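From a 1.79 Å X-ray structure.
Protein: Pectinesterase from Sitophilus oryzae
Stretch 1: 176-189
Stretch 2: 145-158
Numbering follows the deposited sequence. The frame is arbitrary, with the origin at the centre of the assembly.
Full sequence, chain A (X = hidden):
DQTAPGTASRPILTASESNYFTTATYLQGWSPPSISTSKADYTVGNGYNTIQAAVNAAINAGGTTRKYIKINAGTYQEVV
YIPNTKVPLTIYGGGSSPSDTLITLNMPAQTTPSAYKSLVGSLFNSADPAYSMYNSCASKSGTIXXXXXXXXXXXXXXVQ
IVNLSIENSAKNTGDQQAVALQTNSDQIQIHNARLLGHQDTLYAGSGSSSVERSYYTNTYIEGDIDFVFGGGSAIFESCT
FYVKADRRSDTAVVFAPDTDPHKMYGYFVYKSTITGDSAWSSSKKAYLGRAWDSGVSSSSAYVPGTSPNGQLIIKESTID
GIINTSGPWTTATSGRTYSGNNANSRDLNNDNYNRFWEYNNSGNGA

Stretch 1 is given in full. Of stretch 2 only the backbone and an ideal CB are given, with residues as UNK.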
# COMPACT_ATOMS: atom_id res chain seq x y z
N GLN A 176 5.05 -10.22 -13.53
CA GLN A 176 5.68 -10.28 -12.19
C GLN A 176 5.05 -9.33 -11.15
O GLN A 176 4.83 -8.18 -11.42
CB GLN A 176 7.18 -10.00 -12.28
CG GLN A 176 7.97 -11.07 -13.03
CD GLN A 176 9.47 -10.88 -12.90
OE1 GLN A 176 9.94 -9.79 -12.55
NE2 GLN A 176 10.23 -11.94 -13.17
N GLN A 177 4.82 -9.85 -9.94
CA GLN A 177 4.39 -9.07 -8.77
C GLN A 177 5.63 -8.80 -7.95
O GLN A 177 6.48 -9.68 -7.83
CB GLN A 177 3.40 -9.87 -7.90
CG GLN A 177 2.14 -10.37 -8.59
CD GLN A 177 2.36 -11.66 -9.40
OE1 GLN A 177 3.41 -12.29 -9.32
NE2 GLN A 177 1.36 -12.04 -10.19
N ALA A 178 5.75 -7.61 -7.37
CA ALA A 178 6.95 -7.29 -6.58
C ALA A 178 6.65 -6.16 -5.59
O ALA A 178 6.50 -5.00 -5.98
CB ALA A 178 8.10 -6.91 -7.50
N VAL A 179 6.63 -6.50 -4.31
CA VAL A 179 6.18 -5.59 -3.28
C VAL A 179 7.34 -4.75 -2.78
O VAL A 179 8.41 -5.25 -2.49
CB VAL A 179 5.52 -6.35 -2.09
CG1 VAL A 179 5.13 -5.37 -0.98
CG2 VAL A 179 4.30 -7.12 -2.57
N ALA A 180 7.09 -3.45 -2.65
CA ALA A 180 8.06 -2.54 -2.07
C ALA A 180 7.84 -2.45 -0.58
O ALA A 180 8.73 -2.82 0.18
CB ALA A 180 7.98 -1.15 -2.71
N LEU A 181 6.67 -1.97 -0.17
CA LEU A 181 6.29 -1.92 1.23
C LEU A 181 5.08 -2.83 1.50
O LEU A 181 4.10 -2.85 0.72
CB LEU A 181 5.96 -0.48 1.64
CG LEU A 181 5.46 -0.20 3.05
CD1 LEU A 181 6.55 -0.57 4.05
CD2 LEU A 181 5.03 1.25 3.28
N GLN A 182 5.17 -3.58 2.60
CA GLN A 182 4.04 -4.36 3.11
C GLN A 182 3.80 -4.05 4.58
O GLN A 182 4.72 -4.20 5.39
CB GLN A 182 4.28 -5.87 3.00
CG GLN A 182 3.13 -6.67 3.60
CD GLN A 182 3.34 -8.16 3.62
OE1 GLN A 182 2.59 -8.89 4.29
NE2 GLN A 182 4.33 -8.64 2.87
N THR A 183 2.57 -3.67 4.92
CA THR A 183 2.19 -3.43 6.32
C THR A 183 1.19 -4.52 6.78
O THR A 183 0.22 -4.82 6.07
CB THR A 183 1.61 -2.00 6.57
OG1 THR A 183 0.29 -1.92 6.06
CG2 THR A 183 2.46 -0.91 5.92
N ASN A 184 1.46 -5.09 7.95
CA ASN A 184 0.67 -6.19 8.52
C ASN A 184 0.06 -5.86 9.89
O ASN A 184 -0.64 -6.69 10.46
CB ASN A 184 1.59 -7.40 8.66
CG ASN A 184 0.87 -8.66 9.09
OD1 ASN A 184 1.08 -9.15 10.20
ND2 ASN A 184 0.07 -9.23 8.20
N SER A 185 0.30 -4.65 10.38
CA SER A 185 -0.08 -4.28 11.74
C SER A 185 -0.78 -2.95 11.82
O SER A 185 -0.88 -2.23 10.85
CB SER A 185 1.17 -4.19 12.60
OG SER A 185 1.74 -5.45 12.77
N ASP A 186 -1.23 -2.64 13.03
CA ASP A 186 -2.06 -1.47 13.30
C ASP A 186 -1.18 -0.28 13.69
O ASP A 186 -0.09 -0.46 14.24
CB ASP A 186 -3.04 -1.83 14.44
CG ASP A 186 -4.12 -0.76 14.68
OD1 ASP A 186 -4.67 -0.19 13.72
OD2 ASP A 186 -4.45 -0.53 15.86
N GLN A 187 -1.68 0.92 13.39
CA GLN A 187 -1.07 2.21 13.73
C GLN A 187 0.26 2.49 13.05
O GLN A 187 1.16 3.07 13.65
CB GLN A 187 -0.97 2.38 15.26
CG GLN A 187 -2.32 2.16 15.92
CD GLN A 187 -2.30 2.34 17.41
OE1 GLN A 187 -1.43 3.03 17.97
NE2 GLN A 187 -3.28 1.73 18.07
N ILE A 188 0.35 2.11 11.78
CA ILE A 188 1.51 2.42 10.96
C ILE A 188 1.35 3.80 10.31
O ILE A 188 0.29 4.15 9.79
CB ILE A 188 1.71 1.40 9.82
CG1 ILE A 188 1.62 -0.02 10.34
CG2 ILE A 188 3.07 1.62 9.16
CD1 ILE A 188 2.42 -0.30 11.58
N GLN A 189 2.42 4.58 10.33
CA GLN A 189 2.40 5.91 9.78
C GLN A 189 3.52 5.99 8.75
O GLN A 189 4.67 5.65 9.06
CB GLN A 189 2.63 6.94 10.88
CG GLN A 189 1.60 6.93 11.99
CD GLN A 189 2.01 7.85 13.13
OE1 GLN A 189 2.55 7.40 14.13
NE2 GLN A 189 1.78 9.14 12.97
N UNK A 145 7.06 -16.08 -3.73
CA UNK A 145 5.70 -15.56 -3.75
C UNK A 145 5.55 -14.11 -3.32
O UNK A 145 6.54 -13.43 -2.96
CB UNK A 145 4.82 -16.43 -2.85
N UNK A 146 4.32 -13.62 -3.38
CA UNK A 146 4.05 -12.18 -3.30
C UNK A 146 4.44 -11.55 -1.95
O UNK A 146 5.16 -10.54 -1.92
CB UNK A 146 2.56 -11.93 -3.56
N UNK A 147 4.00 -12.14 -0.85
CA UNK A 147 4.42 -11.64 0.46
C UNK A 147 5.94 -11.62 0.62
O UNK A 147 6.48 -10.68 1.15
CB UNK A 147 3.80 -12.50 1.57
N UNK A 148 6.64 -12.68 0.18
CA UNK A 148 8.10 -12.75 0.36
C UNK A 148 8.91 -11.86 -0.61
O UNK A 148 10.12 -11.66 -0.45
CB UNK A 148 8.55 -14.20 0.19
N UNK A 149 8.24 -11.30 -1.61
CA UNK A 149 8.89 -10.36 -2.51
C UNK A 149 9.14 -8.99 -1.83
O UNK A 149 9.81 -8.13 -2.41
CB UNK A 149 8.04 -10.18 -3.77
N UNK A 150 8.60 -8.81 -0.62
CA UNK A 150 8.56 -7.48 0.02
C UNK A 150 9.93 -6.99 0.40
O UNK A 150 10.68 -7.70 1.06
CB UNK A 150 7.67 -7.51 1.27
N UNK A 151 10.25 -5.76 -0.01
CA UNK A 151 11.53 -5.13 0.35
C UNK A 151 11.56 -4.61 1.80
O UNK A 151 12.50 -4.88 2.54
CB UNK A 151 11.82 -3.97 -0.61
N UNK A 152 10.51 -3.90 2.21
CA UNK A 152 10.35 -3.39 3.57
C UNK A 152 9.05 -3.97 4.16
O UNK A 152 7.95 -3.64 3.71
CB UNK A 152 10.33 -1.86 3.58
N UNK A 153 9.17 -4.84 5.17
CA UNK A 153 8.08 -5.68 5.66
C UNK A 153 7.81 -5.36 7.14
O UNK A 153 8.63 -5.64 7.99
CB UNK A 153 8.42 -7.16 5.48
N UNK A 154 6.66 -4.76 7.42
CA UNK A 154 6.34 -4.29 8.77
C UNK A 154 5.27 -5.19 9.38
O UNK A 154 4.13 -5.18 8.91
CB UNK A 154 5.87 -2.83 8.75
N UNK A 155 5.66 -5.95 10.40
CA UNK A 155 4.76 -6.78 11.20
C UNK A 155 4.65 -6.31 12.65
O UNK A 155 4.24 -7.09 13.49
CB UNK A 155 5.23 -8.23 11.17
N UNK A 156 5.03 -5.08 12.96
CA UNK A 156 4.89 -4.55 14.30
C UNK A 156 3.98 -3.33 14.24
O UNK A 156 3.99 -2.60 13.26
CB UNK A 156 6.25 -4.20 14.90
N UNK A 157 3.19 -3.11 15.30
CA UNK A 157 2.37 -1.90 15.38
C UNK A 157 3.19 -0.66 15.67
O UNK A 157 4.31 -0.77 16.14
CB UNK A 157 1.30 -2.06 16.46
N UNK A 158 2.65 0.51 15.36
CA UNK A 158 3.24 1.77 15.83
C UNK A 158 4.53 2.20 15.12
O UNK A 158 5.25 3.10 15.59
CB UNK A 158 3.53 1.65 17.33

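Strand 152-154 of stretch 2 runs parallel to strand 181-183, and backbone hydrogen bonds between 152-154 and 180-184 fix the register. Position 145 points away, and its positive phi (85°) favours glycine; it is Gly 145. The CB at 146 points sideways, 4.9 Å from Gln 177 CB, where a small branched residue could reach the edge of Val 179. Thr 146 places its CG2 4.0 Å from Val 179 CG2.

At 147 the CB lies 4.1 Å from Gln 182 NE2, although the residue faces away overall; a short polar side chain suits it. A water joins Ser 147 OG (2.8 Å from the water) to Gln 182 OE1 (3.1 Å from the water). Position 148 meets nothing of stretch 1; Cys 148 is covalently bonded elsewhere in the structure.

Position 149 points toward stretch 1, its CB 4.0 Å from Val 179 N, a donor that a short side chain with an acceptor could meet. Ser 149 OG accepts from Val 179 N at 2.9 Å and donates to Thr 146 O at 2.8 Å, tying the turn to stretch 1. At 150 the CB points sideways, 3.9 Å from Gln 182 NE2 and 4.0 Å from Val 179 CG1; threonine or serine would meet the donor, valine only the apolar side. Thr 150 OG1 accepts from Gln 182 NE2 at 2.9 Å and donates to Ser 147 O at 2.9 Å.

The CB at 151 lies 3.4 Å from Ala 180 O with no apolar pocket in stretch 1, so the choice is hardly restricted, except that the N must keep its hydrogen. Val 151 N donates to Val 179 O at 3.1 Å and weakly to Ala 180 O at 3.3 Å. At 152 the CB lies 4.0 Å from Leu 181 CD1 on a shared sheet face, so an apolar residue fits. Phe 152 CD1 meets Leu 181 CD1 obliquely at 3.9 Å, while its ring leads away.

Position 153 shares the face of Gln 182, suiting an aromatic or polar neighbour; Trp 153 takes Gln 182 NE2 over one ring face. The CB at 154 returns to the face of Leu 181 and Thr 183, suiting a branched aliphatic; Val 154 sets CG2 4.2 Å from Leu 181 CD1 and CG1 4.0 Å from Ile 188 CD1.

At 155, sideways and near Asn 184 OD1, long polar chains suit; Lys 155 NZ comes 3.8 Å from Asn 184 OD1. Position 156 points away, free for various side chains; it is Ala 156. At 157 the sideways CB sits a tight 3.1 Å from Asp 186 O, and phi of -73° allows proline; Pro 157 packs beside Ser 185. Position 158 has positive phi, favouring glycine or asparagine, yet Ala 158 occupies it, its N donating to Asp 186 O at 3.1 Å.

Stretch 2, residues 145-158: GTSCSTVFWVKAPA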
# COMPACT_ATOMS: atom_id res chain seq x y z
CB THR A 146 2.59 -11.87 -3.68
OG1 THR A 146 2.36 -12.34 -5.02
CG2 THR A 146 2.31 -10.37 -3.64
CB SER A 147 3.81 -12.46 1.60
OG SER A 147 2.42 -12.56 1.47
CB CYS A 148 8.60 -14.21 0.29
SG CYS A 148 8.17 -15.20 1.75
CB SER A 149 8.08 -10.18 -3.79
OG SER A 149 6.97 -9.31 -3.59
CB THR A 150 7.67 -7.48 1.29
OG1 THR A 150 6.32 -7.80 0.94
CG2 THR A 150 7.69 -6.10 1.96
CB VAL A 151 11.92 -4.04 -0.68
CG1 VAL A 151 13.12 -3.23 -0.23
CG2 VAL A 151 12.15 -4.67 -2.04
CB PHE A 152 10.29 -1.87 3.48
CG PHE A 152 10.67 -1.13 4.74
CD1 PHE A 152 9.89 -1.22 5.90
CD2 PHE A 152 11.72 -0.22 4.73
CE1 PHE A 152 10.22 -0.49 7.03
CE2 PHE A 152 12.04 0.53 5.85
CZ PHE A 152 11.28 0.39 7.01
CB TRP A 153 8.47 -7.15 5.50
CG TRP A 153 7.34 -8.14 5.66
CD1 TRP A 153 6.13 -7.95 6.26
CD2 TRP A 153 7.36 -9.51 5.23
NE1 TRP A 153 5.38 -9.11 6.22
CE2 TRP A 153 6.12 -10.08 5.59
CE3 TRP A 153 8.30 -10.30 4.56
CZ2 TRP A 153 5.80 -11.39 5.29
CZ3 TRP A 153 7.99 -11.61 4.27
CH2 TRP A 153 6.74 -12.15 4.63
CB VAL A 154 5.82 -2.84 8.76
CG1 VAL A 154 5.54 -2.36 10.17
CG2 VAL A 154 6.80 -1.93 8.06
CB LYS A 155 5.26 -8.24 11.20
CG LYS A 155 5.12 -8.91 9.85
CD LYS A 155 5.72 -10.31 9.83
CE LYS A 155 4.71 -11.38 10.26
NZ LYS A 155 3.73 -11.71 9.19
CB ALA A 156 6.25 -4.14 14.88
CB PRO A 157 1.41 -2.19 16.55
CG PRO A 157 2.08 -3.22 17.37
CD PRO A 157 2.96 -4.02 16.45
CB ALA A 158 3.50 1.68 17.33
O HOH W 1 1.42 -11.76 4.01
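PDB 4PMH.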